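Local coordinates for protein tylactone synthase starter module and modules 1 & 2 (Streptomyces fradiae, PDB 2Z5L) that probably reduces the beta-keto group of a polyketide intermediate with NADPH during tylosin biosynthesis, serving as the first ketoreductase of the synthase and setting alcohol chirality, at residues V31-L36 and Y241-S246; V150-G155 and Q232-A237; G226-D231 and P494-D499. All coordinates share one frame; numbering follows the deposited sequence.

Interaction 1: V31-L36 and Y241-S246; sequences VTWKAL and YGRRVS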
loop_
_atom_site.group_PDB
_atom_site.type_symbol
_atom_site.label_atom_id
_atom_site.label_comp_id
_atom_site.label_asym_id
_atom_site.label_seq_id
_atom_site.Cartn_x
_atom_site.Cartn_y
_atom_site.Cartn_z
ATOM N N VAL A 31 -0.741 -10.075 -6.746
ATOM C CA VAL A 31 0.665 -10.191 -6.409
ATOM C C VAL A 31 1.029 -11.610 -6.009
ATOM O O VAL A 31 0.461 -12.177 -5.077
ATOM C CB VAL A 31 1.048 -9.234 -5.262
ATOM C CG1 VAL A 31 2.507 -9.444 -4.880
ATOM C CG2 VAL A 31 0.824 -7.795 -5.697
ATOM N N THR A 32 1.983 -12.177 -6.737
ATOM C CA THR A 32 2.458 -13.524 -6.478
ATOM C C THR A 32 3.945 -13.472 -6.166
ATOM O O THR A 32 4.592 -12.426 -6.309
ATOM C CB THR A 32 2.240 -14.442 -7.704
ATOM O OG1 THR A 32 2.799 -13.825 -8.877
ATOM C CG2 THR A 32 0.752 -14.701 -7.914
ATOM N N TRP A 33 4.488 -14.615 -5.762
ATOM C CA TRP A 33 5.896 -14.698 -5.413
ATOM C C TRP A 33 6.663 -15.731 -6.231
ATOM O O TRP A 33 6.500 -16.937 -6.040
ATOM C CB TRP A 33 6.029 -15.016 -3.925
ATOM C CG TRP A 33 5.556 -13.908 -3.035
ATOM C CD1 TRP A 33 4.386 -13.859 -2.321
ATOM C CD2 TRP A 33 6.247 -12.685 -2.761
ATOM N NE1 TRP A 33 4.311 -12.680 -1.617
ATOM C CE2 TRP A 33 5.440 -11.940 -1.869
ATOM C CE3 TRP A 33 7.473 -12.145 -3.184
ATOM C CZ2 TRP A 33 5.820 -10.681 -1.390
ATOM C CZ3 TRP A 33 7.851 -10.892 -2.707
ATOM C CH2 TRP A 33 7.026 -10.176 -1.819
ATOM N N LYS A 34 7.507 -15.252 -7.138
ATOM C CA LYS A 34 8.295 -16.144 -7.978
ATOM C C LYS A 34 9.628 -16.470 -7.307
ATOM O O LYS A 34 10.489 -15.603 -7.166
ATOM C CB LYS A 34 8.544 -15.507 -9.349
ATOM C CG LYS A 34 9.307 -16.398 -10.319
ATOM C CD LYS A 34 9.409 -15.768 -11.699
ATOM C CE LYS A 34 10.136 -16.687 -12.678
ATOM N NZ LYS A 34 11.429 -16.117 -13.159
ATOM N N ALA A 35 9.789 -17.724 -6.890
ATOM C CA ALA A 35 11.016 -18.172 -6.235
ATOM C C ALA A 35 12.200 -18.001 -7.179
ATOM O O ALA A 35 12.331 -18.727 -8.164
ATOM C CB ALA A 35 10.884 -19.629 -5.812
ATOM N N LEU A 36 13.059 -17.034 -6.869
ATOM C CA LEU A 36 14.227 -16.748 -7.690
ATOM C C LEU A 36 15.301 -17.820 -7.547
ATOM O O LEU A 36 16.072 -18.064 -8.477
ATOM C CB LEU A 36 14.807 -15.381 -7.312
ATOM C CG LEU A 36 13.933 -14.146 -7.564
ATOM C CD1 LEU A 36 14.528 -12.968 -6.831
ATOM C CD2 LEU A 36 13.824 -13.861 -9.050
ATOM N N TYR A 241 12.370 -15.091 -2.719
ATOM C CA TYR A 241 11.263 -14.891 -3.640
ATOM C C TYR A 241 11.182 -13.447 -4.123
ATOM O O TYR A 241 11.325 -12.512 -3.336
ATOM C CB TYR A 241 9.954 -15.274 -2.957
ATOM C CG TYR A 241 9.876 -16.714 -2.506
ATOM C CD1 TYR A 241 10.593 -17.169 -1.396
ATOM C CD2 TYR A 241 9.063 -17.621 -3.179
ATOM C CE1 TYR A 241 10.493 -18.496 -0.967
ATOM C CE2 TYR A 241 8.955 -18.944 -2.766
ATOM C CZ TYR A 241 9.669 -19.378 -1.659
ATOM O OH TYR A 241 9.545 -20.689 -1.254
ATOM N N GLY A 242 10.957 -13.272 -5.421
ATOM C CA GLY A 242 10.843 -11.941 -5.983
ATOM C C GLY A 242 9.388 -11.600 -6.265
ATOM O O GLY A 242 8.660 -12.392 -6.873
ATOM N N ARG A 243 8.962 -10.421 -5.822
ATOM C CA ARG A 243 7.584 -9.972 -6.013
ATOM C C ARG A 243 7.244 -9.846 -7.496
ATOM O O ARG A 243 8.037 -9.336 -8.284
ATOM C CB ARG A 243 7.379 -8.627 -5.293
ATOM C CG ARG A 243 5.934 -8.146 -5.216
ATOM C CD ARG A 243 5.720 -7.296 -3.966
ATOM N NE ARG A 243 4.385 -6.706 -3.901
ATOM C CZ ARG A 243 3.948 -5.747 -4.712
ATOM N NH1 ARG A 243 4.734 -5.257 -5.657
ATOM N NH2 ARG A 243 2.719 -5.270 -4.578
ATOM N N ARG A 244 6.063 -10.321 -7.875
ATOM C CA ARG A 244 5.625 -10.263 -9.272
ATOM C C ARG A 244 4.141 -9.942 -9.397
ATOM O O ARG A 244 3.332 -10.370 -8.576
ATOM C CB ARG A 244 5.890 -11.609 -9.957
ATOM C CG ARG A 244 7.354 -11.961 -10.147
ATOM C CD ARG A 244 8.008 -11.077 -11.191
ATOM N NE ARG A 244 9.304 -11.610 -11.595
ATOM C CZ ARG A 244 10.379 -11.641 -10.815
ATOM N NH1 ARG A 244 10.318 -11.160 -9.578
ATOM N NH2 ARG A 244 11.509 -12.169 -11.268
ATOM N N VAL A 245 3.788 -9.184 -10.427
ATOM C CA VAL A 245 2.389 -8.858 -10.673
ATOM C C VAL A 245 1.894 -9.714 -11.841
ATOM O O VAL A 245 2.393 -9.615 -12.967
ATOM C CB VAL A 245 2.179 -7.354 -11.023
ATOM C CG1 VAL A 245 2.460 -6.492 -9.799
ATOM C CG2 VAL A 245 3.084 -6.944 -12.186
ATOM N N SER A 246 0.906 -10.556 -11.563
ATOM C CA SER A 246 0.347 -11.442 -12.573
ATOM C C SER A 246 -1.172 -11.298 -12.685
ATOM O O SER A 246 -1.865 -11.160 -11.678
ATOM C CB SER A 246 0.720 -12.885 -12.230
ATOM O OG SER A 246 0.762 -13.080 -10.825
#

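Interaction 2: V150-G155 and Q232-A237; sequences VAVVPG and QVAVRA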
loop_
_atom_site.group_PDB
_atom_site.type_symbol
_atom_site.label_atom_id
_atom_site.label_comp_id
_atom_site.label_asym_id
_atom_site.label_seq_id
_atom_site.Cartn_x
_atom_site.Cartn_y
_atom_site.Cartn_z
ATOM N N VAL A 150 5.370 -9.111 4.224
ATOM C CA VAL A 150 4.533 -9.727 3.206
ATOM C C VAL A 150 4.377 -11.226 3.449
ATOM O O VAL A 150 5.322 -11.888 3.866
ATOM C CB VAL A 150 5.147 -9.523 1.819
ATOM C CG1 VAL A 150 5.137 -8.042 1.447
ATOM C CG2 VAL A 150 6.574 -10.047 1.824
ATOM N N ALA A 151 3.183 -11.754 3.175
ATOM C CA ALA A 151 2.901 -13.178 3.351
ATOM C C ALA A 151 3.205 -13.936 2.060
ATOM O O ALA A 151 2.474 -13.818 1.078
ATOM C CB ALA A 151 1.446 -13.370 3.740
ATOM N N VAL A 152 4.290 -14.709 2.064
ATOM C CA VAL A 152 4.697 -15.480 0.886
ATOM C C VAL A 152 4.329 -16.964 0.974
ATOM O O VAL A 152 4.030 -17.596 -0.039
ATOM C CB VAL A 152 6.221 -15.384 0.656
ATOM C CG1 VAL A 152 6.605 -16.167 -0.591
ATOM C CG2 VAL A 152 6.643 -13.931 0.535
ATOM N N VAL A 153 4.364 -17.509 2.188
ATOM C CA VAL A 153 4.047 -18.916 2.429
ATOM C C VAL A 153 2.797 -19.042 3.309
ATOM O O VAL A 153 2.488 -18.144 4.094
ATOM C CB VAL A 153 5.237 -19.644 3.122
ATOM C CG1 VAL A 153 6.494 -19.517 2.273
ATOM C CG2 VAL A 153 5.480 -19.066 4.517
ATOM N N PRO A 154 2.062 -20.163 3.189
ATOM C CA PRO A 154 0.843 -20.399 3.975
ATOM C C PRO A 154 1.045 -20.271 5.482
ATOM O O PRO A 154 2.000 -20.807 6.040
ATOM C CB PRO A 154 0.435 -21.812 3.559
ATOM C CG PRO A 154 0.915 -21.894 2.140
ATOM C CD PRO A 154 2.291 -21.268 2.240
ATOM N N GLY A 155 0.139 -19.553 6.134
ATOM C CA GLY A 155 0.241 -19.372 7.571
ATOM C C GLY A 155 0.657 -17.973 7.997
ATOM O O GLY A 155 0.036 -17.371 8.882
ATOM N N GLN A 232 12.816 -6.183 -4.688
ATOM C CA GLN A 232 11.646 -6.591 -3.916
ATOM C C GLN A 232 11.731 -8.105 -3.750
ATOM O O GLN A 232 11.164 -8.861 -4.544
ATOM C CB GLN A 232 10.342 -6.224 -4.646
ATOM C CG GLN A 232 10.000 -4.736 -4.666
ATOM C CD GLN A 232 8.613 -4.469 -5.234
ATOM O OE1 GLN A 232 7.608 -4.946 -4.703
ATOM N NE2 GLN A 232 8.554 -3.710 -6.312
ATOM N N VAL A 233 12.445 -8.540 -2.715
ATOM C CA VAL A 233 12.651 -9.961 -2.458
ATOM C C VAL A 233 12.270 -10.372 -1.037
ATOM O O VAL A 233 12.357 -9.580 -0.103
ATOM C CB VAL A 233 14.138 -10.331 -2.712
ATOM C CG1 VAL A 233 14.359 -11.829 -2.547
ATOM C CG2 VAL A 233 14.544 -9.878 -4.108
ATOM N N ALA A 234 11.836 -11.617 -0.885
ATOM C CA ALA A 234 11.457 -12.141 0.415
ATOM C C ALA A 234 12.309 -13.369 0.688
ATOM O O ALA A 234 12.239 -14.359 -0.042
ATOM C CB ALA A 234 9.985 -12.514 0.420
ATOM N N VAL A 235 13.124 -13.303 1.730
ATOM C CA VAL A 235 13.984 -14.423 2.076
ATOM C C VAL A 235 13.290 -15.366 3.046
ATOM O O VAL A 235 12.874 -14.966 4.133
ATOM C CB VAL A 235 15.302 -13.935 2.707
ATOM C CG1 VAL A 235 16.162 -15.124 3.103
ATOM C CG2 VAL A 235 16.043 -13.042 1.725
ATOM N N ARG A 236 13.180 -16.627 2.642
ATOM C CA ARG A 236 12.547 -17.660 3.453
ATOM C C ARG A 236 13.452 -18.889 3.471
ATOM O O ARG A 236 14.385 -18.989 2.666
ATOM C CB ARG A 236 11.180 -18.024 2.861
ATOM C CG ARG A 236 10.138 -16.913 2.948
ATOM C CD ARG A 236 9.667 -16.721 4.382
ATOM N NE ARG A 236 8.629 -15.695 4.492
ATOM C CZ ARG A 236 8.845 -14.387 4.385
ATOM N NH1 ARG A 236 10.068 -13.924 4.163
ATOM N NH2 ARG A 236 7.834 -13.540 4.494
ATOM N N ALA A 237 13.179 -19.817 4.388
ATOM C CA ALA A 237 13.968 -21.045 4.496
ATOM C C ALA A 237 13.954 -21.772 3.159
ATOM O O ALA A 237 14.936 -22.395 2.755
ATOM C CB ALA A 237 13.399 -21.945 5.583
#

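Interaction 3: G226-D231 and P494-D499; sequences GRDGED and PGRLFD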
loop_
_atom_site.group_PDB
_atom_site.type_symbol
_atom_site.label_atom_id
_atom_site.label_comp_id
_atom_site.label_asym_id
_atom_site.label_seq_id
_atom_site.Cartn_x
_atom_site.Cartn_y
_atom_site.Cartn_z
ATOM N N GLY A 226 23.221 -8.846 -5.619
ATOM C CA GLY A 226 22.635 -9.537 -6.753
ATOM C C GLY A 226 22.916 -8.863 -8.081
ATOM O O GLY A 226 23.189 -7.662 -8.134
ATOM N N ARG A 227 22.850 -9.647 -9.155
ATOM C CA ARG A 227 23.091 -9.135 -10.499
ATOM C C ARG A 227 21.787 -8.623 -11.106
ATOM O O ARG A 227 21.782 -7.671 -11.884
ATOM C CB ARG A 227 23.692 -10.228 -11.394
ATOM C CG ARG A 227 24.966 -10.864 -10.837
ATOM C CD ARG A 227 25.768 -11.568 -11.928
ATOM N NE ARG A 227 26.244 -10.619 -12.938
ATOM C CZ ARG A 227 26.970 -10.945 -14.007
ATOM N NH1 ARG A 227 27.314 -12.209 -14.220
ATOM N NH2 ARG A 227 27.355 -10.006 -14.865
ATOM N N ASP A 228 20.678 -9.257 -10.742
ATOM C CA ASP A 228 19.385 -8.842 -11.256
ATOM C C ASP A 228 18.760 -7.768 -10.386
ATOM O O ASP A 228 18.864 -7.804 -9.157
ATOM C CB ASP A 228 18.434 -10.032 -11.366
ATOM C CG ASP A 228 18.821 -10.978 -12.482
ATOM O OD1 ASP A 228 19.039 -10.490 -13.616
ATOM O OD2 ASP A 228 18.904 -12.199 -12.228
ATOM N N GLY A 229 18.106 -6.812 -11.037
ATOM C CA GLY A 229 17.471 -5.722 -10.323
ATOM C C GLY A 229 16.286 -6.162 -9.494
ATOM O O GLY A 229 15.200 -5.609 -9.624
ATOM N N GLU A 230 16.485 -7.161 -8.645
ATOM C CA GLU A 230 15.413 -7.635 -7.786
ATOM C C GLU A 230 15.379 -6.793 -6.509
ATOM O O GLU A 230 15.945 -7.176 -5.481
ATOM C CB GLU A 230 15.628 -9.107 -7.443
ATOM C CG GLU A 230 15.586 -10.044 -8.644
ATOM C CD GLU A 230 14.180 -10.239 -9.204
ATOM O OE1 GLU A 230 14.037 -10.976 -10.205
ATOM O OE2 GLU A 230 13.223 -9.663 -8.644
ATOM N N ASP A 231 14.718 -5.641 -6.591
ATOM C CA ASP A 231 14.600 -4.725 -5.467
ATOM C C ASP A 231 13.360 -4.973 -4.601
ATOM O O ASP A 231 12.920 -4.088 -3.866
ATOM C CB ASP A 231 14.621 -3.268 -5.969
ATOM C CG ASP A 231 13.589 -2.996 -7.062
ATOM O OD1 ASP A 231 13.573 -1.862 -7.591
ATOM O OD2 ASP A 231 12.799 -3.907 -7.391
ATOM N N PRO A 494 14.281 0.179 -14.121
ATOM C CA PRO A 494 14.204 -1.172 -14.682
ATOM C C PRO A 494 13.904 -2.176 -13.573
ATOM O O PRO A 494 14.317 -1.976 -12.426
ATOM C CB PRO A 494 15.592 -1.370 -15.290
ATOM C CG PRO A 494 16.455 -0.614 -14.347
ATOM C CD PRO A 494 15.668 0.666 -14.142
ATOM N N GLY A 495 13.186 -3.249 -13.904
ATOM C CA GLY A 495 12.850 -4.235 -12.891
ATOM C C GLY A 495 12.138 -5.469 -13.404
ATOM O O GLY A 495 11.745 -5.543 -14.570
ATOM N N ARG A 496 11.961 -6.433 -12.506
ATOM C CA ARG A 496 11.321 -7.708 -12.822
ATOM C C ARG A 496 9.842 -7.773 -12.404
ATOM O O ARG A 496 9.150 -8.763 -12.663
ATOM C CB ARG A 496 12.095 -8.835 -12.126
ATOM C CG ARG A 496 13.581 -8.946 -12.514
ATOM C CD ARG A 496 13.773 -9.582 -13.893
ATOM N NE ARG A 496 15.007 -10.369 -13.973
ATOM C CZ ARG A 496 15.307 -11.210 -14.961
ATOM N NH1 ARG A 496 14.464 -11.381 -15.973
ATOM N NH2 ARG A 496 16.444 -11.893 -14.932
ATOM N N LEU A 497 9.369 -6.707 -11.768
ATOM C CA LEU A 497 7.999 -6.629 -11.277
ATOM C C LEU A 497 6.890 -6.991 -12.272
ATOM O O LEU A 497 6.042 -7.844 -11.989
ATOM C CB LEU A 497 7.757 -5.226 -10.712
ATOM C CG LEU A 497 6.596 -5.025 -9.731
ATOM C CD1 LEU A 497 5.344 -4.679 -10.484
ATOM C CD2 LEU A 497 6.411 -6.277 -8.880
ATOM N N PHE A 498 6.898 -6.348 -13.433
ATOM C CA PHE A 498 5.878 -6.599 -14.436
ATOM C C PHE A 498 6.257 -7.628 -15.499
ATOM O O PHE A 498 5.543 -7.779 -16.494
ATOM C CB PHE A 498 5.489 -5.291 -15.135
ATOM C CG PHE A 498 5.073 -4.192 -14.190
ATOM C CD1 PHE A 498 6.017 -3.321 -13.652
ATOM C CD2 PHE A 498 3.733 -4.023 -13.850
ATOM C CE1 PHE A 498 5.632 -2.299 -12.788
ATOM C CE2 PHE A 498 3.336 -3.007 -12.986
ATOM C CZ PHE A 498 4.288 -2.139 -12.455
ATOM N N ASP A 499 7.370 -8.334 -15.324
ATOM C CA ASP A 499 7.742 -9.327 -16.330
ATOM C C ASP A 499 6.695 -10.430 -16.436
ATOM O O ASP A 499 6.506 -11.002 -17.507
ATOM C CB ASP A 499 9.107 -9.957 -16.024
ATOM C CG ASP A 499 10.271 -9.062 -16.426
ATOM O OD1 ASP A 499 10.099 -8.217 -17.338
ATOM O OD2 ASP A 499 11.365 -9.217 -15.842
#

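Interaction 1: V31-L36 and Y241-S246
Thr-32 and Arg-244 form a hydrogen-bonded antiparallel pair: Thr-32 N lies 2.9 Å from Arg-244 O at an N-H...O angle of 165°, and Arg-244 N returns the bond to Thr-32 O. Lys-34 and Gly-242 repeat this exchange. The face that carries Val-31, Trp-33, Ala-35, Tyr-241 and Arg-243 is closely packed. There the stem of Arg-243 meets the indole, with Arg-243 CB 3.5 Å from Trp-33 CZ3 and Arg-243 CG over one ring face; the guanidinium plane is turned 70° from that ring. With CG anti to the backbone N (chi1 -171°) and the chain extended to NE, Arg-243 crosses Val-31 at a slant: Val-31 CG1 meets NE, and Val-31 CG2 approaches Arg-243 NH2 to 3.3 Å; NH2 then bonds to Thr-395 O. Ala-35 CB, more exposed, rests 3.7 Å from Tyr-241 CE2. Strands 28-35 and 239-247 are neighbours where the two Rossmann-like halves expected of a polyketide synthase ketoreductase adjoin. On the other face Thr-32 OG1 and Ser-246 OG share a hydrogen bond of 2.9 Å. Leu-36 folds over Gly-242 and Arg-244, its CD2 3.6 Å from Arg-244 NH2. The solvent side is at exposed Lys-34: its CD lies over one face of the Arg-244 guanidinium, and Lys-34 NZ stays 4.4 Å from Arg-244 NH2, a like-charge approach probably eased by the salt bridge from Arg-244 to Glu-230.

Interaction 2: V150-G155 and Q232-A237
Val-152 CG2 is the methyl that does most of the touching: it lies 3.6 Å from Ala-234 CB and also covers one face of the Arg-236 guanidinium, 4.1 Å above its plane and displaced toward the rim. Val-150 adds a looser apolar approach, its CG2 4.4 Å from Ala-234 CB. The carbonyl of Val-150 stands at the guanidinium edge, with Val-150 O 3.1 Å from Arg-236 NH2, but the angle is too poor for a hydrogen bond. One step outward, the arginine is bent at chi2 (-72°), which turns it back on its own strand so that Arg-236 NH1 donates to Val-235 O at 3.0 Å. Strand 232-236 runs between strands 180-186 and 239-247, so the contact lays the loop after strand 140-147 over Ala-234 and Arg-236 of a strand two places along in this Rossmann-like half. Salt bridges from Arg-236 NH2 to Asp-185 and Glu-156 fix the guanidinium further. Glu-156 OE1 also accepts the backbone N-H groups of Val-152 and Val-153, tying the loop to the same charge pair, and Trp-33 packs against both Val-152 and Ala-234.

Interaction 3: G226-D231 and P494-D499
Arg-496 meets Glu-230 with its stem and Asp-228 with its tip, and the change of partner can be followed atom by atom. Its CB faces the carboxylate, 3.5 Å from Glu-230 OE1 and 3.8 Å from Glu-230 OE2. At the next carbon the approach is closest, with Arg-496 CG 3.1 Å from Glu-230 OE1. Arg-496 CD is already 4.0 Å from Glu-230 OE1, as the bends at chi2 (-76°) and chi3 turn the guanidinium away to cross the glutamate obliquely. Arg-496 NE remains 3.9 Å from Glu-230 OE1, a long ion pair in which the oxygen lies well out of the guanidinium plane and no N-H points at it. Glu-230 OE1 has a stronger partner in Arg-244 NH2. Asp-228, Glu-230, Arg-496 and Asp-499 form a salt-bridge network between two loops: 226-231 leads from helix 214-224 into strand 232-236, whereas the other loop, 494-499, joins the helices 482-492 and 502-507 near the C-terminus. The backbones draw together beside it, Gly-229 CA standing 5.5 Å from Gly-495 CA. At the tip, Arg-496 NH2 gives Asp-228 OD1 a weak hydrogen bond of 3.2 Å, bent to 139° at the hydrogen, within a salt bridge whose carboxylate and guanidinium planes are 66° apart. The other terminal nitrogen, Arg-496 NH1, has a long pairing of 3.8 Å to Asp-499 OD2, which lies at the guanidinium edge and in its plane. Asp-499 is placed there by a type I beta turn from Arg-496, closed by its backbone N bonding to Arg-496 O.

How the interactions relate
Strand 239-247 connects all three contacts. It pairs with strand 28-35 in interaction 1, with strand 232-236 of interaction 2 in a hairpin, and with Leu-497 of interaction 3 through Val-245. Interaction 1 has its centre about 10 Å from that of interaction 2 and about 11 Å from that of interaction 3, whereas the latter two are about 17 Å apart. Along the chain interaction 2 is nested within the loop closed by interaction 1, while interaction 3 alternates with both. Residues near the N-terminus, the middle and the C-terminus therefore converge, probably at or near the border of the two Rossmann-like halves.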